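Local coordinates for protein Phl p 3 allergen (Phleum pratense, PDB 3FT1) that is a secreted grass pollen allergen of the expansin B family, recognised by IgE, and resembles the carbohydrate-binding domain of expansins, at residues Ala31-Arg36 with Phe65-Met70. Sequence-based numbering, arbitrary orientation.
Sequences AEVELR and FNFRFM
Glu34 OE1 is gripped by three bonds. Arg68 NE donates to Glu34 OE1 at 2.7 Å, a water that also donates to Arg68 O gives the second, and Arg68 NH2 a weak third. Arg68 NH2 also reaches Glu34 OE2 at 3.2 Å, a side-on grip. Both oxygens lie near the guanidinium plane, but the carboxylate is tilted 32° against it. The chi3 bend of Arg68 (72°) brings NE and NH2 alongside the Glu34 carboxylate. Trp43 adds a cation-pi contact to Arg68. On the sheet face of Glu34 and Arg68, Asn66 ND2 sits over the Arg36 guanidinium, 3.0 Å from Arg36 NH2. These donors do not bond each other; ND2 bonds weakly to Arg36 O, Arg36 NH1 binds Ser40 O, and Asn66 OD1 accepts from Glu81 N. The other face is apolar. Val33 CG2 packs beside Phe69 CD1 at 3.6 Å, and Leu35 CD1 lies over one face of the Phe67 ring. Reciprocal backbone hydrogen bonds join Glu32 with Met70, Glu34 with Arg68 and Arg36 with Asn66. Met70 O also accepts from Ala31 N, a classic beta bulge. The antiparallel pair, apolar inside and mostly polar outside, belongs to the beta-sandwich of the expansin C-terminal domain.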
# COMPACT_ATOMS: atom_id res chain seq x y z
N ALA A 31 -7.00 -8.24 -4.46
CA ALA A 31 -6.42 -8.95 -5.58
C ALA A 31 -5.08 -8.34 -5.98
O ALA A 31 -4.09 -9.06 -6.16
CB ALA A 31 -7.37 -8.95 -6.77
N GLU A 32 -5.05 -7.02 -6.13
CA GLU A 32 -3.85 -6.31 -6.58
C GLU A 32 -3.63 -5.09 -5.70
O GLU A 32 -4.58 -4.45 -5.28
CB GLU A 32 -4.00 -5.81 -8.02
CG GLU A 32 -4.20 -6.85 -9.10
CD GLU A 32 -4.32 -6.18 -10.47
OE1 GLU A 32 -3.59 -5.20 -10.73
OE2 GLU A 32 -5.16 -6.62 -11.28
N VAL A 33 -2.36 -4.76 -5.46
CA VAL A 33 -2.00 -3.50 -4.83
C VAL A 33 -0.88 -2.88 -5.67
O VAL A 33 0.09 -3.56 -6.01
CB VAL A 33 -1.44 -3.73 -3.42
CG1 VAL A 33 -0.97 -2.41 -2.81
CG2 VAL A 33 -2.48 -4.39 -2.54
N GLU A 34 -1.00 -1.59 -5.99
CA GLU A 34 0.06 -0.89 -6.70
C GLU A 34 0.45 0.37 -5.96
O GLU A 34 -0.37 0.97 -5.28
CB GLU A 34 -0.39 -0.52 -8.11
CG GLU A 34 -0.74 -1.69 -8.97
CD GLU A 34 -1.79 -1.34 -10.00
OE1 GLU A 34 -2.88 -0.91 -9.59
OE2 GLU A 34 -1.51 -1.50 -11.20
N LEU A 35 1.71 0.76 -6.11
CA LEU A 35 2.22 1.98 -5.53
C LEU A 35 2.42 3.04 -6.60
O LEU A 35 2.88 2.75 -7.69
CB LEU A 35 3.58 1.69 -4.86
CG LEU A 35 4.43 2.93 -4.61
CD1 LEU A 35 3.89 3.65 -3.39
CD2 LEU A 35 5.88 2.56 -4.42
N ARG A 36 2.06 4.28 -6.29
CA ARG A 36 2.49 5.40 -7.12
C ARG A 36 3.32 6.34 -6.26
O ARG A 36 2.84 6.89 -5.26
CB ARG A 36 1.29 6.14 -7.73
CG ARG A 36 1.69 7.23 -8.73
CD ARG A 36 0.49 7.92 -9.35
NE ARG A 36 -0.25 8.73 -8.39
CZ ARG A 36 0.17 9.90 -7.90
NH1 ARG A 36 1.34 10.39 -8.28
NH2 ARG A 36 -0.57 10.56 -7.04
N PHE A 65 3.45 8.22 -0.29
CA PHE A 65 3.10 7.14 -1.21
C PHE A 65 1.59 6.97 -1.38
O PHE A 65 0.84 7.03 -0.42
CB PHE A 65 3.73 5.84 -0.71
CG PHE A 65 5.22 5.93 -0.53
CD1 PHE A 65 6.05 6.06 -1.63
CD2 PHE A 65 5.79 5.90 0.73
CE1 PHE A 65 7.42 6.16 -1.47
CE2 PHE A 65 7.17 6.00 0.90
CZ PHE A 65 7.98 6.12 -0.21
N ASN A 66 1.18 6.76 -2.63
CA ASN A 66 -0.21 6.47 -2.97
C ASN A 66 -0.36 5.00 -3.32
O ASN A 66 0.56 4.39 -3.86
CB ASN A 66 -0.64 7.34 -4.15
CG ASN A 66 -0.18 8.77 -4.00
OD1 ASN A 66 -0.72 9.51 -3.18
ND2 ASN A 66 0.83 9.16 -4.77
N PHE A 67 -1.52 4.43 -3.01
CA PHE A 67 -1.76 3.01 -3.25
C PHE A 67 -3.08 2.79 -3.98
O PHE A 67 -4.10 3.36 -3.59
CB PHE A 67 -1.75 2.23 -1.93
CG PHE A 67 -0.41 2.23 -1.25
CD1 PHE A 67 0.52 1.25 -1.54
CD2 PHE A 67 -0.07 3.24 -0.37
CE1 PHE A 67 1.78 1.26 -0.94
CE2 PHE A 67 1.18 3.26 0.24
CZ PHE A 67 2.10 2.27 -0.04
N ARG A 68 -3.05 1.98 -5.03
CA ARG A 68 -4.27 1.61 -5.74
C ARG A 68 -4.56 0.16 -5.45
O ARG A 68 -3.69 -0.71 -5.63
CB ARG A 68 -4.12 1.81 -7.25
CG ARG A 68 -5.35 1.36 -8.03
CD ARG A 68 -5.35 1.93 -9.43
NE ARG A 68 -4.35 1.30 -10.28
CZ ARG A 68 -4.11 1.65 -11.54
NH1 ARG A 68 -4.81 2.63 -12.10
NH2 ARG A 68 -3.19 1.02 -12.24
N PHE A 69 -5.78 -0.10 -4.99
CA PHE A 69 -6.26 -1.45 -4.72
C PHE A 69 -7.27 -1.90 -5.77
O PHE A 69 -8.12 -1.12 -6.19
CB PHE A 69 -6.96 -1.50 -3.36
CG PHE A 69 -6.04 -1.25 -2.19
CD1 PHE A 69 -5.28 -2.27 -1.65
CD2 PHE A 69 -5.95 0.01 -1.62
CE1 PHE A 69 -4.45 -2.05 -0.58
CE2 PHE A 69 -5.11 0.24 -0.54
CZ PHE A 69 -4.36 -0.80 -0.03
N MET A 70 -7.18 -3.16 -6.15
CA MET A 70 -8.23 -3.82 -6.92
C MET A 70 -8.64 -5.07 -6.16
O MET A 70 -7.79 -5.91 -5.86
CB MET A 70 -7.72 -4.20 -8.32
CG MET A 70 -7.62 -3.04 -9.26
SD MET A 70 -9.25 -2.41 -9.72
CE MET A 70 -9.96 -3.85 -10.51
O HOH W 1 -4.29 -2.38 -7.99